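Local coordinates for protein alkaline serine protease (Pseudoalteromonas sp., PDB 1Y9Z) that probably cleaves peptide bonds in proteins as a cold-adapted, subtilisin-like serine endopeptidase, at residues A256-T261 / A273-L278; A217-G222 / Q350-S355; H234-P239 / P320-A325. One frame throughout, in Å; residues are numbered along the deposited sequence.

Interaction 1: A256-T261 / A273-L278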
loop_
_atom_site.group_PDB
_atom_site.type_symbol
_atom_site.label_atom_id
_atom_site.label_comp_id
_atom_site.label_asym_id
_atom_site.label_seq_id
_atom_site.Cartn_x
_atom_site.Cartn_y
_atom_site.Cartn_z
ATOM N N ALA A 256 -26.314 8.606 17.370
ATOM C CA ALA A 256 -26.917 9.204 16.189
ATOM C C ALA A 256 -25.844 9.955 15.409
ATOM O O ALA A 256 -25.006 10.642 15.994
ATOM C CB ALA A 256 -28.036 10.155 16.595
ATOM N N LEU A 257 -25.870 9.817 14.088
ATOM C CA LEU A 257 -24.895 10.488 13.237
ATOM C C LEU A 257 -25.216 11.974 13.111
ATOM O O LEU A 257 -26.335 12.351 12.757
ATOM C CB LEU A 257 -24.875 9.850 11.845
ATOM C CG LEU A 257 -23.818 10.384 10.872
ATOM C CD1 LEU A 257 -22.426 10.075 11.405
ATOM C CD2 LEU A 257 -24.018 9.751 9.503
ATOM N N ALA A 258 -24.229 12.809 13.414
ATOM C CA ALA A 258 -24.381 14.256 13.326
ATOM C C ALA A 258 -23.117 14.818 12.689
ATOM O O ALA A 258 -22.015 14.347 12.966
ATOM C CB ALA A 258 -24.579 14.849 14.713
ATOM N N GLU A 259 -23.274 15.820 11.833
ATOM C CA GLU A 259 -22.122 16.410 11.166
ATOM C C GLU A 259 -21.759 17.797 11.667
ATOM O O GLU A 259 -22.628 18.630 11.933
ATOM C CB GLU A 259 -22.353 16.461 9.653
ATOM C CG GLU A 259 -21.369 17.361 8.912
ATOM C CD GLU A 259 -21.416 17.182 7.410
ATOM O OE1 GLU A 259 -22.527 17.084 6.850
ATOM O OE2 GLU A 259 -20.334 17.149 6.785
ATOM N N CYS A 260 -20.459 18.032 11.800
ATOM C CA CYS A 260 -19.958 19.323 12.235
ATOM C C CYS A 260 -19.688 20.112 10.961
ATOM O O CYS A 260 -18.681 19.891 10.288
ATOM C CB CYS A 260 -18.660 19.161 13.024
ATOM S SG CYS A 260 -18.029 20.731 13.693
ATOM N N THR A 261 -20.599 21.020 10.626
ATOM C CA THR A 261 -20.463 21.828 9.420
ATOM C C THR A 261 -19.196 22.674 9.436
ATOM O O THR A 261 -18.863 23.294 10.446
ATOM C CB THR A 261 -21.681 22.755 9.234
ATOM O OG1 THR A 261 -22.869 21.963 9.103
ATOM C CG2 THR A 261 -21.514 23.616 7.989
ATOM N N ALA A 273 -22.688 15.480 22.037
ATOM C CA ALA A 273 -22.831 14.515 23.118
ATOM C C ALA A 273 -23.683 13.336 22.656
ATOM O O ALA A 273 -24.730 13.523 22.035
ATOM C CB ALA A 273 -23.469 15.181 24.333
ATOM N N ASN A 274 -23.224 12.124 22.954
ATOM C CA ASN A 274 -23.936 10.904 22.582
ATOM C C ASN A 274 -24.157 10.767 21.078
ATOM O O ASN A 274 -25.074 10.072 20.640
ATOM C CB ASN A 274 -25.287 10.844 23.301
ATOM C CG ASN A 274 -25.141 10.692 24.802
ATOM O OD1 ASN A 274 -24.594 9.700 25.287
ATOM N ND2 ASN A 274 -25.628 11.678 25.547
ATOM N N LYS A 275 -23.310 11.418 20.290
ATOM C CA LYS A 275 -23.440 11.366 18.838
ATOM C C LYS A 275 -22.156 10.913 18.149
ATOM O O LYS A 275 -21.067 11.000 18.717
ATOM C CB LYS A 275 -23.805 12.752 18.298
ATOM C CG LYS A 275 -25.117 13.331 18.807
ATOM C CD LYS A 275 -26.311 12.762 18.061
ATOM C CE LYS A 275 -27.585 13.517 18.421
ATOM N NZ LYS A 275 -28.759 13.063 17.625
ATOM N N ILE A 276 -22.304 10.410 16.927
ATOM C CA ILE A 276 -21.158 10.013 16.116
ATOM C C ILE A 276 -20.981 11.256 15.258
ATOM O O ILE A 276 -21.887 11.650 14.522
ATOM C CB ILE A 276 -21.463 8.792 15.222
ATOM C CG1 ILE A 276 -21.677 7.550 16.092
ATOM C CG2 ILE A 276 -20.316 8.566 14.243
ATOM C CD1 ILE A 276 -20.500 7.212 16.994
ATOM N N CYS A 277 -19.815 11.874 15.368
ATOM C CA CYS A 277 -19.526 13.115 14.669
ATOM C C CYS A 277 -18.833 12.970 13.323
ATOM O O CYS A 277 -17.694 12.508 13.238
ATOM C CB CYS A 277 -18.696 13.985 15.602
ATOM S SG CYS A 277 -18.358 15.708 15.133
ATOM N N LEU A 278 -19.543 13.372 12.274
ATOM C CA LEU A 278 -19.025 13.339 10.911
ATOM C C LEU A 278 -18.449 14.724 10.642
ATOM O O LEU A 278 -19.090 15.735 10.934
ATOM C CB LEU A 278 -20.157 13.051 9.921
ATOM C CG LEU A 278 -19.805 12.991 8.431
ATOM C CD1 LEU A 278 -18.925 11.778 8.156
ATOM C CD2 LEU A 278 -21.083 12.910 7.613
#
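The flat carbonyl group of A256 meets the backbone N-H of I276: I276 N stands above the carbonyl plane of A256, 41° out of it, and bonds to A256 O at 2.9 Å. At A258 O the donor is L278 N (2.7 Å), tilted only modestly from the plane. The other two bonds run nearly along the C=O axis: A258 N to I276 O, and C260 N to L278 O. The carboxylate of E259 meets its partners outside the two segments, OE1 with K345 in a salt bridge and OE2 with the hydroxyl of Y309.

These four bonds make a parallel ladder with the strands twisted by 38°. A258 bonds on both sides of its partner C277. On one face of the sheet, L257 CD1 lies 3.8 Å from I276 CG2, and the two side chains cross at about a right angle. The same methyl reaches L278 CB at 4.0 Å. CB of E259 lies against L278 on this face too.

The other face carries A256, A258, K275 and C277. The K275 chain bends at chi2 (-80°), which puts CD 3.2 Å from A256 O and 3.5 Å from A256 CB. The latter is a tight carbon pair. C277 SG lies 4.1 Å from C260 CB, yet each cysteine is bonded elsewhere: C260 to C269, and C277 to C298.

The pair is probably part of the inserted beta-barrel domain. Strand 252-263 runs between 275-280 and the antiparallel 351-360. Strand 275-280 in turn has 305-309 on its other side, with I307 and Y309 against L278.

Interaction 2: A217-G222 / Q350-S355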
loop_
_atom_site.group_PDB
_atom_site.type_symbol
_atom_site.label_atom_id
_atom_site.label_comp_id
_atom_site.label_asym_id
_atom_site.label_seq_id
_atom_site.Cartn_x
_atom_site.Cartn_y
_atom_site.Cartn_z
ATOM N N ALA A 217 -10.863 -0.942 11.016
ATOM C CA ALA A 217 -11.912 -0.030 11.442
ATOM C C ALA A 217 -13.197 -0.391 10.711
ATOM O O ALA A 217 -13.175 -1.121 9.718
ATOM C CB ALA A 217 -11.514 1.408 11.134
ATOM N N ASP A 218 -14.319 0.121 11.202
ATOM C CA ASP A 218 -15.599 -0.164 10.580
ATOM C C ASP A 218 -16.614 0.910 10.947
ATOM O O ASP A 218 -16.468 1.605 11.957
ATOM C CB ASP A 218 -16.106 -1.535 11.045
ATOM C CG ASP A 218 -17.117 -2.147 10.092
ATOM O OD1 ASP A 218 -17.488 -1.491 9.095
ATOM O OD2 ASP A 218 -17.541 -3.296 10.340
ATOM N N ILE A 219 -17.623 1.049 10.095
ATOM C CA ILE A 219 -18.720 1.990 10.298
ATOM C C ILE A 219 -19.957 1.191 9.932
ATOM O O ILE A 219 -20.048 0.667 8.824
ATOM C CB ILE A 219 -18.648 3.205 9.351
ATOM C CG1 ILE A 219 -17.395 4.029 9.640
ATOM C CG2 ILE A 219 -19.898 4.067 9.526
ATOM C CD1 ILE A 219 -17.175 5.162 8.647
ATOM N N THR A 220 -20.901 1.093 10.861
ATOM C CA THR A 220 -22.117 0.337 10.613
ATOM C C THR A 220 -23.369 1.176 10.828
ATOM O O THR A 220 -23.490 1.888 11.824
ATOM C CB THR A 220 -22.196 -0.904 11.526
ATOM O OG1 THR A 220 -21.048 -1.733 11.305
ATOM C CG2 THR A 220 -23.456 -1.705 11.229
ATOM N N ILE A 221 -24.287 1.089 9.872
ATOM C CA ILE A 221 -25.557 1.802 9.934
ATOM C C ILE A 221 -26.623 0.893 9.331
ATOM O O ILE A 221 -26.434 0.337 8.249
ATOM C CB ILE A 221 -25.518 3.127 9.132
ATOM C CG1 ILE A 221 -24.472 4.075 9.726
ATOM C CG2 ILE A 221 -26.891 3.790 9.162
ATOM C CD1 ILE A 221 -24.377 5.419 9.018
ATOM N N GLY A 222 -27.736 0.733 10.041
ATOM C CA GLY A 222 -28.805 -0.116 9.546
ATOM C C GLY A 222 -28.373 -1.555 9.339
ATOM O O GLY A 222 -28.864 -2.236 8.437
ATOM N N GLN A 350 -29.248 8.849 11.959
ATOM C CA GLN A 350 -29.388 7.416 12.175
ATOM C C GLN A 350 -28.322 6.860 13.114
ATOM O O GLN A 350 -27.200 7.367 13.170
ATOM C CB GLN A 350 -29.339 6.679 10.834
ATOM C CG GLN A 350 -30.523 6.986 9.927
ATOM C CD GLN A 350 -30.457 6.259 8.597
ATOM O OE1 GLN A 350 -30.289 5.041 8.549
ATOM N NE2 GLN A 350 -30.602 7.006 7.508
ATOM N N SER A 351 -28.686 5.819 13.855
ATOM C CA SER A 351 -27.770 5.184 14.794
ATOM C C SER A 351 -26.566 4.639 14.035
ATOM O O SER A 351 -26.714 3.848 13.104
ATOM C CB SER A 351 -28.475 4.046 15.534
ATOM O OG SER A 351 -27.619 3.457 16.498
ATOM N N THR A 352 -25.377 5.065 14.444
ATOM C CA THR A 352 -24.147 4.637 13.790
ATOM C C THR A 352 -23.128 4.111 14.789
ATOM O O THR A 352 -22.987 4.641 15.891
ATOM C CB THR A 352 -23.507 5.809 13.019
ATOM O OG1 THR A 352 -24.464 6.361 12.109
ATOM C CG2 THR A 352 -22.289 5.334 12.237
ATOM N N THR A 353 -22.416 3.061 14.395
ATOM C CA THR A 353 -21.392 2.479 15.245
ATOM C C THR A 353 -20.048 2.589 14.542
ATOM O O THR A 353 -19.872 2.076 13.438
ATOM C CB THR A 353 -21.671 0.994 15.539
ATOM O OG1 THR A 353 -22.936 0.870 16.199
ATOM C CG2 THR A 353 -20.582 0.413 16.436
ATOM N N VAL A 354 -19.116 3.283 15.182
ATOM C CA VAL A 354 -17.773 3.450 14.644
ATOM C C VAL A 354 -16.864 2.621 15.529
ATOM O O VAL A 354 -16.974 2.667 16.755
ATOM C CB VAL A 354 -17.317 4.920 14.698
ATOM C CG1 VAL A 354 -15.889 5.041 14.180
ATOM C CG2 VAL A 354 -18.254 5.779 13.874
ATOM N N SER A 355 -15.964 1.862 14.921
ATOM C CA SER A 355 -15.080 1.033 15.713
ATOM C C SER A 355 -13.684 0.857 15.146
ATOM O O SER A 355 -13.496 0.761 13.934
ATOM C CB SER A 355 -15.709 -0.347 15.903
ATOM O OG SER A 355 -15.912 -0.982 14.653
HETATM O O HOH W 1 -18.864 -0.512 13.042
HETATM O O HOH W 2 -28.773 2.315 12.239
#
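Strands 217-221 and 351-355 run antiparallel at 171°, and D218-S355 and T220-T353 are hydrogen-bonded pairs, each closed by two N-H...O bonds. I219 and V354 form the non-hydrogen-bonded pair between them. On that face T352 meets two isoleucines. Its CG2 touches I219 CG2 at 3.8 Å and I221 CG1 at 3.6 Å. Its OG1, anti to the carbonyl carbon (chi1 -55°), lies against I221 CD1 at 3.2 Å. The hydroxyl donates to Q350 O (3.1 Å) from above the carbonyl plane. Here the ladder forms part of the curled, mixed sheet; V334 packs on I219 and V354, and L257 and I276 pack on T352. An alanine in place of T352 would probably open a gap beside I219 and I221 and leave Q350 O without this hydroxyl. I221 CG2 also reaches Q350 OE1. The other face is polar. A water bonds to T220 OG1 and donates to T353 O at 2.8 Å, with a weak link to S355 OG. T353 OG1 pairs with T254, and D218 OD1 with S225. Beyond the last pair, a second water accepts from G222 N and donates to S351 O.

Interaction 3: H234-P239 / P320-A325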
loop_
_atom_site.group_PDB
_atom_site.type_symbol
_atom_site.label_atom_id
_atom_site.label_comp_id
_atom_site.label_asym_id
_atom_site.label_seq_id
_atom_site.Cartn_x
_atom_site.Cartn_y
_atom_site.Cartn_z
ATOM N N HIS A 234 -7.750 5.775 12.714
ATOM C CA HIS A 234 -6.790 6.864 12.865
ATOM C C HIS A 234 -5.455 6.444 13.453
ATOM O O HIS A 234 -5.392 5.885 14.551
ATOM C CB HIS A 234 -7.361 7.994 13.726
ATOM C CG HIS A 234 -8.000 9.096 12.941
ATOM N ND1 HIS A 234 -7.597 9.441 11.670
ATOM C CD2 HIS A 234 -8.979 9.971 13.274
ATOM C CE1 HIS A 234 -8.300 10.479 11.253
ATOM N NE2 HIS A 234 -9.145 10.820 12.208
ATOM N N ASN A 235 -4.385 6.721 12.713
ATOM C CA ASN A 235 -3.037 6.408 13.161
ATOM C C ASN A 235 -2.667 7.501 14.161
ATOM O O ASN A 235 -1.991 8.472 13.818
ATOM C CB ASN A 235 -2.070 6.426 11.972
ATOM C CG ASN A 235 -0.674 5.967 12.345
ATOM O OD1 ASN A 235 0.247 6.023 11.528
ATOM N ND2 ASN A 235 -0.508 5.506 13.577
ATOM N N ARG A 236 -3.133 7.336 15.394
ATOM C CA ARG A 236 -2.896 8.300 16.460
ATOM C C ARG A 236 -1.515 8.224 17.090
ATOM O O ARG A 236 -1.012 7.143 17.403
ATOM C CB ARG A 236 -3.964 8.128 17.546
ATOM C CG ARG A 236 -3.828 9.059 18.747
ATOM C CD ARG A 236 -5.099 8.993 19.588
ATOM N NE ARG A 236 -5.067 9.841 20.778
ATOM C CZ ARG A 236 -4.790 9.402 22.004
ATOM N NH1 ARG A 236 -4.790 10.246 23.028
ATOM N NH2 ARG A 236 -4.512 8.121 22.209
ATOM N N LEU A 237 -0.913 9.395 17.274
ATOM C CA LEU A 237 0.404 9.518 17.882
ATOM C C LEU A 237 0.323 10.536 19.014
ATOM O O LEU A 237 -0.295 11.590 18.863
ATOM C CB LEU A 237 1.428 10.012 16.856
ATOM C CG LEU A 237 1.613 9.242 15.546
ATOM C CD1 LEU A 237 2.635 9.970 14.684
ATOM C CD2 LEU A 237 2.070 7.823 15.833
ATOM N N THR A 238 0.937 10.218 20.146
ATOM C CA THR A 238 0.950 11.125 21.287
ATOM C C THR A 238 2.393 11.291 21.749
ATOM O O THR A 238 3.254 10.476 21.422
ATOM C CB THR A 238 0.093 10.590 22.457
ATOM O OG1 THR A 238 0.595 9.319 22.886
ATOM C CG2 THR A 238 -1.358 10.451 22.027
ATOM N N PRO A 239 2.680 12.358 22.511
ATOM C CA PRO A 239 4.041 12.599 22.996
ATOM C C PRO A 239 4.654 11.443 23.782
ATOM O O PRO A 239 3.991 10.806 24.601
ATOM C CB PRO A 239 3.888 13.867 23.837
ATOM C CG PRO A 239 2.465 13.796 24.307
ATOM C CD PRO A 239 1.748 13.359 23.058
ATOM N N PRO A 320 -3.697 9.443 7.250
ATOM C CA PRO A 320 -2.746 10.384 7.845
ATOM C C PRO A 320 -2.384 10.140 9.298
ATOM O O PRO A 320 -3.043 9.376 10.001
ATOM C CB PRO A 320 -3.453 11.716 7.671
ATOM C CG PRO A 320 -4.871 11.344 7.986
ATOM C CD PRO A 320 -5.058 10.014 7.245
ATOM N N PHE A 321 -1.320 10.800 9.741
ATOM C CA PHE A 321 -0.900 10.697 11.125
ATOM C C PHE A 321 -1.791 11.632 11.930
ATOM O O PHE A 321 -1.931 12.809 11.592
ATOM C CB PHE A 321 0.556 11.140 11.302
ATOM C CG PHE A 321 1.561 10.167 10.765
ATOM C CD1 PHE A 321 2.177 10.387 9.540
ATOM C CD2 PHE A 321 1.898 9.030 11.491
ATOM C CE1 PHE A 321 3.118 9.487 9.042
ATOM C CE2 PHE A 321 2.837 8.122 11.005
ATOM C CZ PHE A 321 3.448 8.353 9.777
ATOM N N LEU A 322 -2.416 11.102 12.974
ATOM C CA LEU A 322 -3.251 11.922 13.839
ATOM C C LEU A 322 -2.342 12.332 14.985
ATOM O O LEU A 322 -2.242 11.634 15.997
ATOM C CB LEU A 322 -4.448 11.127 14.374
ATOM C CG LEU A 322 -5.301 11.844 15.432
ATOM C CD1 LEU A 322 -5.832 13.162 14.884
ATOM C CD2 LEU A 322 -6.450 10.942 15.856
ATOM N N VAL A 323 -1.646 13.450 14.803
ATOM C CA VAL A 323 -0.738 13.958 15.821
ATOM C C VAL A 323 -1.579 14.617 16.909
ATOM O O VAL A 323 -2.154 15.684 16.704
ATOM C CB VAL A 323 0.249 14.978 15.218
ATOM C CG1 VAL A 323 1.240 15.434 16.274
ATOM C CG2 VAL A 323 0.984 14.348 14.046
ATOM N N ASP A 324 -1.646 13.957 18.060
ATOM C CA ASP A 324 -2.438 14.418 19.197
ATOM C C ASP A 324 -1.525 14.876 20.336
ATOM O O ASP A 324 -1.271 14.130 21.282
ATOM C CB ASP A 324 -3.333 13.264 19.658
ATOM C CG ASP A 324 -4.475 13.715 20.544
ATOM O OD1 ASP A 324 -5.261 12.839 20.961
ATOM O OD2 ASP A 324 -4.597 14.924 20.822
ATOM N N ALA A 325 -1.043 16.111 20.236
ATOM C CA ALA A 325 -0.139 16.685 21.227
ATOM C C ALA A 325 -0.624 16.608 22.673
ATOM O O ALA A 325 0.146 16.266 23.569
ATOM C CB ALA A 325 0.168 18.134 20.864
HETATM O O HOH W 3 -4.894 7.477 9.954
#
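Strand 232-240 of the curled, mixed sheet pairs in parallel with the short strand 321-323, and R236 reaches D324 just past it. Three backbone bonds join the two segments: L322 N to N235 O, L237 N to L322 O, and D324 N to L237 O. N235 is the centre of an inverse gamma turn. A water bridges the start of the pair, accepting from N235 N and donating to P320 O.

R236 is extended from CG to NE. NE donates to D324 OD1 at 3.0 Å with an angle of 161°. The oxygen sits in the guanidinium plane at its edge and uses its anti lone pair. NH1 adds a weak bond to the same oxygen at 3.3 Å. The carboxylate is turned 66° against the guanidinium. T238 CG2 lies on one guanidinium face, 3.5 Å above the plane, over its centre.

On the other side of the strands, L237 CD1 meets F321 CD2 at 3.4 Å. N235 lies beside F321 and points the same way, its OD1 also 3.4 Å from F321 CE2. L322 goes to the R236 side of the strands. Its CD2 is 3.7 Å from H234 CB, and CB of R236 is near it too. Helix 291-300 lies close to H234 and D324.

D324 has further partners. OD1 also takes I329 N and OD2 takes D328 N, while R236 NH2 goes to A247 O. The two buried charges probably offset each other, and backbone groups fix them as well. Such a network is likely to hold the loop after strand 321-323 against strand 232-240.

In the fold
From the N terminus, the chain lays down 217-222 first, then 234-239, then 256-261. Their partners follow in reverse order. Interaction 1 closes the shortest loop, at 273-278. Interaction 3 closes a longer one around it at 320-325, and interaction 2 closes the outermost at 350-355. The three are nested and none cross. All lie in one curled, mixed sheet. Interactions 1 and 2 touch through neighbouring strands 252-263 and 351-360, with L257 N probably bonded to Q350 O. The centre of interaction 3 lies about 21 Å from that of interaction 1 and 22 Å from that of interaction 2; it ties strand 232-240 to 321-323.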